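Long-range contacts in exoglucanase A (Cellulomonas fimi, PDB 7CBD), which hydrolyses beta-1,4-glucosidic linkages of cellulose with inversion of anomeric configuration, releasing cellobiose, and has weak endoglucanase activity besides: residues N75-Q80 with P135-I140; G12-V17 with V85-N90. All blocks are in the same frame, centred on the assembly; numbering follows the deposited sequence.

Contact 1: residues N75-Q80 with P135-I140; sequences NAVAQQ and PEYESI
The Tyr137 ring meets Val77 at its edge, where CG1 of Val77 lies in the ring plane, 3.5 Å from CD2 of Tyr137. One face of the same ring is covered by Glu136 of its own segment, whose CB stands 4.0 Å above the plane and over the ring centre. This is helix-to-loop packing in the alpha/beta barrel of the family 6 catalytic domain. Helix 69-83 rests here on the turn that leads from helix 114-132 into strand 141-146. The hydroxyl of Tyr137 is hydrogen-bonded to Asp74, which lies on the same helix just before Asn75. The hydroxyl end of the ring is thus tied to helix 69-83, while Val77 packs against its edge. The side chains of Val77 and Tyr137 cross at about a right angle.

Residues 137-140 form a type I beta turn, and Ile140 at its end faces the helix. Its CG2 packs 3.7 Å from CA of Val77. The Ile140 chain is extended at chi2 (173°), which carries CD1 of Ile140 to 3.8 Å from CB of Ala76.

The polar side is bridged by one water. It accepts from OG of Ser139 and donates to two oxygens of the helix. NE2 of Gln80 is hydrogen-bonded to O of Val85. The water lies 2.8 Å from O of Val77 and 2.6 Å from OE1 of Gln80.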
ATOM      1  N   ASN A  75      19.898 -11.013   1.596  1.00  7.07           N
ATOM      2  CA  ASN A  75      20.215  -9.712   2.183  1.00  7.75           C
ATOM      3  C   ASN A  75      19.554  -9.562   3.541  1.00  6.99           C
ATOM      4  O   ASN A  75      20.150  -9.014   4.476  1.00  7.81           O
ATOM      5  CB  ASN A  75      19.723  -8.579   1.289  1.00  7.99           C
ATOM      6  CG  ASN A  75      20.423  -8.521  -0.043  1.00  9.75           C
ATOM      7  OD1 ASN A  75      21.498  -9.090  -0.231  1.00 10.41           O
ATOM      8  ND2 ASN A  75      19.803  -7.820  -0.994  1.00 10.25           N
ATOM      9  N   ALA A  76      18.299 -10.004   3.652  1.00  6.77           N
ATOM     10  CA  ALA A  76      17.574  -9.882   4.908  1.00  6.72           C
ATOM     11  C   ALA A  76      18.242 -10.680   6.022  1.00  6.95           C
ATOM     12  O   ALA A  76      18.324 -10.202   7.159  1.00  7.44           O
ATOM     13  CB  ALA A  76      16.115 -10.302   4.729  1.00  6.87           C
ATOM     14  N   VAL A  77      18.723 -11.902   5.740  1.00  7.07           N
ATOM     15  CA  VAL A  77      19.393 -12.608   6.838  1.00  8.87           C
ATOM     16  C   VAL A  77      20.661 -11.884   7.272  1.00  8.32           C
ATOM     17  O   VAL A  77      20.957 -11.813   8.468  1.00  8.04           O
ATOM     18  CB  VAL A  77      19.532 -14.149   6.706  1.00 14.65           C
ATOM     19  CG1 VAL A  77      18.695 -14.786   5.618  1.00 14.13           C
ATOM     20  CG2 VAL A  77      21.007 -14.662   6.806  1.00 11.73           C
ATOM     21  N   ALA A  78      21.392 -11.271   6.328  1.00  7.52           N
ATOM     22  CA  ALA A  78      22.583 -10.514   6.722  1.00  8.31           C
ATOM     23  C   ALA A  78      22.209  -9.288   7.552  1.00  8.10           C
ATOM     24  O   ALA A  78      22.865  -8.981   8.553  1.00  8.88           O
ATOM     25  CB  ALA A  78      23.395 -10.116   5.487  1.00  8.44           C
ATOM     26  N   GLN A  79      21.140  -8.585   7.161  1.00  7.83           N
ATOM     27  CA  GLN A  79      20.698  -7.419   7.923  1.00  7.57           C
ATOM     28  C   GLN A  79      20.233  -7.813   9.319  1.00  6.85           C
ATOM     29  O   GLN A  79      20.503  -7.096  10.291  1.00  8.36           O
ATOM     30  CB  GLN A  79      19.591  -6.681   7.163  1.00  7.44           C
ATOM     31  CG  GLN A  79      20.094  -5.926   5.954  1.00  8.01           C
ATOM     32  CD  GLN A  79      18.982  -5.216   5.199  1.00  7.33           C
ATOM     33  OE1 GLN A  79      18.000  -4.773   5.795  1.00  7.92           O
ATOM     34  NE2 GLN A  79      19.133  -5.096   3.882  1.00  7.80           N
ATOM     35  N   GLN A  80      19.554  -8.958   9.443  1.00  7.42           N
ATOM     36  CA  GLN A  80      19.122  -9.423  10.758  1.00  7.50           C
ATOM     37  C   GLN A  80      20.318  -9.710  11.659  1.00  8.64           C
ATOM     38  O   GLN A  80      20.316  -9.343  12.841  1.00  9.09           O
ATOM     39  CB  GLN A  80      18.238 -10.664  10.612  1.00  7.61           C
ATOM     40  CG  GLN A  80      17.544 -11.101  11.900  1.00  7.23           C
ATOM     41  CD  GLN A  80      18.477 -11.855  12.827  1.00  7.38           C
ATOM     42  OE1 GLN A  80      19.238 -12.723  12.384  1.00  8.31           O
ATOM     43  NE2 GLN A  80      18.449 -11.508  14.111  1.00  7.44           N
ATOM     44  N   PRO A 135      15.283 -23.611   5.044  1.00 12.33           N
ATOM     45  CA  PRO A 135      15.843 -23.423   6.396  1.00 13.34           C
ATOM     46  C   PRO A 135      16.834 -22.276   6.498  1.00 11.20           C
ATOM     47  O   PRO A 135      17.065 -21.772   7.604  1.00 11.01           O
ATOM     48  CB  PRO A 135      16.516 -24.770   6.693  1.00 15.46           C
ATOM     49  CG  PRO A 135      15.794 -25.744   5.855  1.00 17.44           C
ATOM     50  CD  PRO A 135      15.398 -25.009   4.594  1.00 15.24           C
ATOM     51  N   GLU A 136      17.420 -21.848   5.378  1.00 10.55           N
ATOM     52  CA  GLU A 136      18.308 -20.693   5.366  1.00 10.88           C
ATOM     53  C   GLU A 136      17.637 -19.428   5.887  1.00 10.51           C
ATOM     54  O   GLU A 136      18.330 -18.510   6.342  1.00 11.45           O
ATOM     55  CB  GLU A 136      18.803 -20.458   3.938  1.00 13.69           C
ATOM     56  CG  GLU A 136      19.720 -19.268   3.780  1.00 16.51           C
ATOM     57  CD  GLU A 136      20.999 -19.418   4.578  1.00 17.41           C
ATOM     58  OE1 GLU A 136      21.539 -18.390   5.047  1.00 22.51           O
ATOM     59  OE2 GLU A 136      21.465 -20.564   4.750  1.00 14.32           O
ATOM     60  N   TYR A 137      16.309 -19.349   5.835  1.00  9.83           N
ATOM     61  CA  TYR A 137      15.598 -18.123   6.172  1.00  9.45           C
ATOM     62  C   TYR A 137      14.841 -18.215   7.488  1.00 10.00           C
ATOM     63  O   TYR A 137      14.064 -17.312   7.807  1.00 10.30           O
ATOM     64  CB  TYR A 137      14.701 -17.688   5.010  1.00  9.59           C
ATOM     65  CG  TYR A 137      15.500 -17.635   3.732  1.00  8.63           C
ATOM     66  CD1 TYR A 137      15.120 -18.361   2.612  1.00  8.61           C
ATOM     67  CD2 TYR A 137      16.679 -16.904   3.673  1.00  9.61           C
ATOM     68  CE1 TYR A 137      15.882 -18.331   1.458  1.00  9.83           C
ATOM     69  CE2 TYR A 137      17.444 -16.869   2.531  1.00  9.57           C
ATOM     70  CZ  TYR A 137      17.046 -17.580   1.427  1.00  9.88           C
ATOM     71  OH  TYR A 137      17.810 -17.540   0.285  1.00 11.10           O
ATOM     72  N   GLU A 138      15.084 -19.260   8.281  1.00 10.79           N
ATOM     73  CA  GLU A 138      14.406 -19.376   9.566  1.00 12.18           C
ATOM     74  C   GLU A 138      14.763 -18.238  10.516  1.00 11.28           C
ATOM     75  O   GLU A 138      13.996 -17.957  11.441  1.00 11.36           O
ATOM     76  CB  GLU A 138      14.689 -20.745  10.188  1.00 14.68           C
ATOM     77  CG  GLU A 138      14.029 -21.882   9.416  1.00 19.61           C
ATOM     78  CD  GLU A 138      14.106 -23.211  10.126  1.00 23.91           C
ATOM     79  OE1 GLU A 138      14.956 -23.359  11.028  1.00 24.85           O
ATOM     80  OE2 GLU A 138      13.316 -24.113   9.775  1.00 26.47           O
ATOM     81  N   SER A 139      15.886 -17.560  10.292  1.00  9.25           N
ATOM     82  CA  SER A 139      16.335 -16.491  11.175  1.00  8.72           C
ATOM     83  C   SER A 139      15.672 -15.148  10.890  1.00  8.83           C
ATOM     84  O   SER A 139      15.970 -14.171  11.589  1.00 10.15           O
ATOM     85  CB  SER A 139      17.854 -16.343  11.080  1.00  9.56           C
ATOM     86  OG  SER A 139      18.242 -16.072   9.746  1.00 10.29           O
ATOM     87  N   ILE A 140      14.803 -15.056   9.887  1.00  7.41           N
ATOM     88  CA  ILE A 140      14.083 -13.823   9.602  1.00  7.05           C
ATOM     89  C   ILE A 140      12.584 -14.096   9.676  1.00  7.15           C
ATOM     90  O   ILE A 140      12.135 -15.244   9.715  1.00  9.23           O
ATOM     91  CB  ILE A 140      14.471 -13.185   8.251  1.00  7.60           C
ATOM     92  CG1 ILE A 140      14.019 -14.067   7.082  1.00  8.10           C
ATOM     93  CG2 ILE A 140      15.974 -12.881   8.211  1.00  8.60           C
ATOM     94  CD1 ILE A 140      14.223 -13.417   5.737  1.00  9.38           C
TER
HETATM   95  O   HOH W   1      19.631 -13.787  10.001  1.00 10.61           O

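Contact 2: residues G12-V17 with V85-N90; sequences GAVQYV and VPLVFN
Val14 and Gln15 pair in parallel with Leu87 and Val88, adding a short strand beside strand 87-93 in the sheet of the catalytic domain. Three backbone bonds join them: Val14 N to Pro86 O, Val88 N to Val14 O at 2.8 Å, and Tyr16 N to Val88 O. On one face of the sheet, CG1 of Val14 packs 3.8 Å from CD1 of Leu87. On the face of Gln15 and Val88, ND2 of Asn90 donates to OE1 of Gln15 at 2.9 Å. That bond is bent, with 142° at the hydrogen, and the two amide planes are 65° apart. A water also links ND2 of Asn90 to O of Tyr16, while OD1 of Asn90 is bonded to Tyr10. An alanine at Gln15 would probably leave ND2 of Asn90 without its side-chain acceptor, with the water as its remaining partner among those described.

Beyond the paired residues, Phe89 turns its edge to the face of Tyr16 in a T-shaped stack, centroids 5.1 Å apart and planes at 83°. The Tyr16 hydroxyl is held by His72 and Asn75 of helix 69-83, and strand 87-93 is hydrogen-bonded to strand 141-146 through Leu87 and Phe89.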
ATOM      1  N   GLY A  12       9.598  -4.952  18.560  1.00  8.78           N
ATOM      2  CA  GLY A  12      11.001  -5.112  18.882  1.00  9.46           C
ATOM      3  C   GLY A  12      11.883  -5.483  17.712  1.00  9.26           C
ATOM      4  O   GLY A  12      13.038  -5.866  17.922  1.00 11.15           O
ATOM      5  N   ALA A  13      11.387  -5.362  16.484  1.00  8.93           N
ATOM      6  CA  ALA A  13      12.101  -5.819  15.304  1.00  8.70           C
ATOM      7  C   ALA A  13      12.538  -4.637  14.446  1.00  8.96           C
ATOM      8  O   ALA A  13      12.005  -3.530  14.545  1.00 10.92           O
ATOM      9  CB  ALA A  13      11.207  -6.748  14.474  1.00  9.58           C
ATOM     10  N   VAL A  14      13.516  -4.899  13.591  1.00  8.54           N
ATOM     11  CA  VAL A  14      13.872  -3.998  12.507  1.00  8.80           C
ATOM     12  C   VAL A  14      13.161  -4.477  11.245  1.00  7.30           C
ATOM     13  O   VAL A  14      12.643  -5.590  11.185  1.00  8.87           O
ATOM     14  CB  VAL A  14      15.415  -3.927  12.325  1.00 11.38           C
ATOM     15  CG1 VAL A  14      15.972  -5.271  11.897  1.00 11.18           C
ATOM     16  CG2 VAL A  14      15.831  -2.826  11.374  1.00 16.95           C
ATOM     17  N   GLN A  15      13.136  -3.633  10.214  1.00  7.50           N
ATOM     18  CA  GLN A  15      12.559  -3.994   8.927  1.00  6.91           C
ATOM     19  C   GLN A  15      13.624  -3.976   7.833  1.00  7.22           C
ATOM     20  O   GLN A  15      14.551  -3.162   7.857  1.00  7.95           O
ATOM     21  CB  GLN A  15      11.406  -3.058   8.548  1.00  7.28           C
ATOM     22  CG  GLN A  15      10.254  -3.095   9.529  1.00  7.01           C
ATOM     23  CD  GLN A  15       9.089  -2.246   9.054  1.00  6.53           C
ATOM     24  OE1 GLN A  15       8.634  -2.377   7.916  1.00  7.31           O
ATOM     25  NE2 GLN A  15       8.596  -1.375   9.921  1.00  8.39           N
ATOM     26  N   TYR A  16      13.473  -4.874   6.862  1.00  6.64           N
ATOM     27  CA  TYR A  16      14.418  -4.974   5.752  1.00  6.47           C
ATOM     28  C   TYR A  16      14.463  -3.688   4.943  1.00  6.57           C
ATOM     29  O   TYR A  16      13.423  -3.134   4.581  1.00  7.51           O
ATOM     30  CB  TYR A  16      13.973  -6.100   4.824  1.00  7.25           C
ATOM     31  CG  TYR A  16      14.781  -6.263   3.551  1.00  6.08           C
ATOM     32  CD1 TYR A  16      16.080  -6.739   3.590  1.00  7.35           C
ATOM     33  CD2 TYR A  16      14.224  -5.980   2.304  1.00  6.31           C
ATOM     34  CE1 TYR A  16      16.818  -6.911   2.431  1.00  7.64           C
ATOM     35  CE2 TYR A  16      14.949  -6.155   1.134  1.00  6.94           C
ATOM     36  CZ  TYR A  16      16.246  -6.632   1.207  1.00  6.98           C
ATOM     37  OH  TYR A  16      16.997  -6.826   0.065  1.00  7.91           O
ATOM     38  N   VAL A  17      15.675  -3.247   4.617  1.00  6.37           N
ATOM     39  CA  VAL A  17      15.889  -2.128   3.705  1.00  5.83           C
ATOM     40  C   VAL A  17      16.393  -2.682   2.374  1.00  6.70           C
ATOM     41  O   VAL A  17      17.390  -3.417   2.333  1.00  7.22           O
ATOM     42  CB  VAL A  17      16.854  -1.094   4.307  1.00  6.80           C
ATOM     43  CG1 VAL A  17      17.099   0.046   3.334  1.00  7.94           C
ATOM     44  CG2 VAL A  17      16.284  -0.562   5.612  1.00  8.06           C
ATOM     45  N   VAL A  85      18.432  -8.335  16.527  1.00  9.24           N
ATOM     46  CA  VAL A  85      17.049  -8.416  16.990  1.00  8.38           C
ATOM     47  C   VAL A  85      16.262  -9.015  15.829  1.00  7.70           C
ATOM     48  O   VAL A  85      16.814  -9.162  14.728  1.00  7.39           O
ATOM     49  CB  VAL A  85      16.508  -7.026  17.375  1.00  9.57           C
ATOM     50  CG1 VAL A  85      17.284  -6.454  18.544  1.00 11.21           C
ATOM     51  CG2 VAL A  85      16.533  -6.084  16.177  1.00 11.23           C
ATOM     52  N   PRO A  86      14.997  -9.394  16.008  1.00  7.56           N
ATOM     53  CA  PRO A  86      14.248  -9.935  14.868  1.00  7.30           C
ATOM     54  C   PRO A  86      14.160  -8.923  13.733  1.00  7.14           C
ATOM     55  O   PRO A  86      14.230  -7.707  13.935  1.00  7.42           O
ATOM     56  CB  PRO A  86      12.869 -10.239  15.463  1.00  8.21           C
ATOM     57  CG  PRO A  86      13.147 -10.446  16.939  1.00  9.42           C
ATOM     58  CD  PRO A  86      14.212  -9.454  17.255  1.00  9.09           C
ATOM     59  N   LEU A  87      14.035  -9.440  12.522  1.00  6.63           N
ATOM     60  CA  LEU A  87      13.885  -8.601  11.343  1.00  6.56           C
ATOM     61  C   LEU A  87      12.658  -9.056  10.566  1.00  6.92           C
ATOM     62  O   LEU A  87      12.446 -10.258  10.387  1.00  7.05           O
ATOM     63  CB  LEU A  87      15.128  -8.707  10.452  1.00  7.90           C
ATOM     64  CG  LEU A  87      15.047  -7.975   9.108  1.00  8.72           C
ATOM     65  CD1 LEU A  87      16.387  -7.347   8.763  1.00 10.00           C
ATOM     66  CD2 LEU A  87      14.586  -8.894   7.976  1.00  8.94           C
ATOM     67  N   VAL A  88      11.862  -8.091  10.103  1.00  6.41           N
ATOM     68  CA  VAL A  88      10.720  -8.343   9.230  1.00  6.42           C
ATOM     69  C   VAL A  88      11.085  -7.938   7.806  1.00  6.69           C
ATOM     70  O   VAL A  88      11.458  -6.783   7.552  1.00  7.01           O
ATOM     71  CB  VAL A  88       9.469  -7.580   9.693  1.00  7.18           C
ATOM     72  CG1 VAL A  88       8.317  -7.814   8.710  1.00  7.86           C
ATOM     73  CG2 VAL A  88       9.069  -7.971  11.102  1.00  8.68           C
ATOM     74  N   PHE A  89      10.954  -8.890   6.885  1.00  6.00           N
ATOM     75  CA  PHE A  89      11.080  -8.657   5.456  1.00  5.95           C
ATOM     76  C   PHE A  89       9.673  -8.507   4.890  1.00  5.36           C
ATOM     77  O   PHE A  89       8.878  -9.447   4.955  1.00  5.81           O
ATOM     78  CB  PHE A  89      11.809  -9.850   4.832  1.00  5.99           C
ATOM     79  CG  PHE A  89      11.786  -9.867   3.332  1.00  6.68           C
ATOM     80  CD1 PHE A  89      12.313  -8.813   2.610  1.00  9.25           C
ATOM     81  CD2 PHE A  89      11.235 -10.935   2.638  1.00  8.15           C
ATOM     82  CE1 PHE A  89      12.292  -8.821   1.226  1.00  9.60           C
ATOM     83  CE2 PHE A  89      11.219 -10.952   1.262  1.00  8.48           C
ATOM     84  CZ  PHE A  89      11.750  -9.890   0.554  1.00  8.77           C
ATOM     85  N   ASN A  90       9.353  -7.318   4.375  1.00  5.44           N
ATOM     86  CA  ASN A  90       8.043  -7.071   3.778  1.00  4.88           C
ATOM     87  C   ASN A  90       8.032  -7.537   2.329  1.00  5.49           C
ATOM     88  O   ASN A  90       8.843  -7.081   1.520  1.00  5.69           O
ATOM     89  CB  ASN A  90       7.703  -5.586   3.838  1.00  5.17           C
ATOM     90  CG  ASN A  90       7.451  -5.111   5.247  1.00  6.50           C
ATOM     91  OD1 ASN A  90       6.405  -5.397   5.823  1.00  6.62           O
ATOM     92  ND2 ASN A  90       8.409  -4.384   5.810  1.00  7.47           N
TER
HETATM   93  O   HOH W   2      10.947  -4.419   4.181  1.00  9.42           O

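In the fold
Both contacts involve the same unit of the fold, helix 69-83 followed by strand 87-93. Contact 1 uses the helix and contact 2 the strand, with centres about 10 Å apart. Contact 1 lies farther out, about 24 Å from the centre of the chain against about 18 Å. Each is partly buried. Contact 1 is apolar packing with a water at one side, whereas contact 2 rests on backbone pairing, one side-chain amide hydrogen bond and stacked rings. They touch directly: NE2 of Gln79 is 2.9 Å from O of Val17, a probable hydrogen bond. Segment 135-140 leads into strand 141-146, which pairs with strand 87-93. Both lie away from the predicted catalytic aspartates.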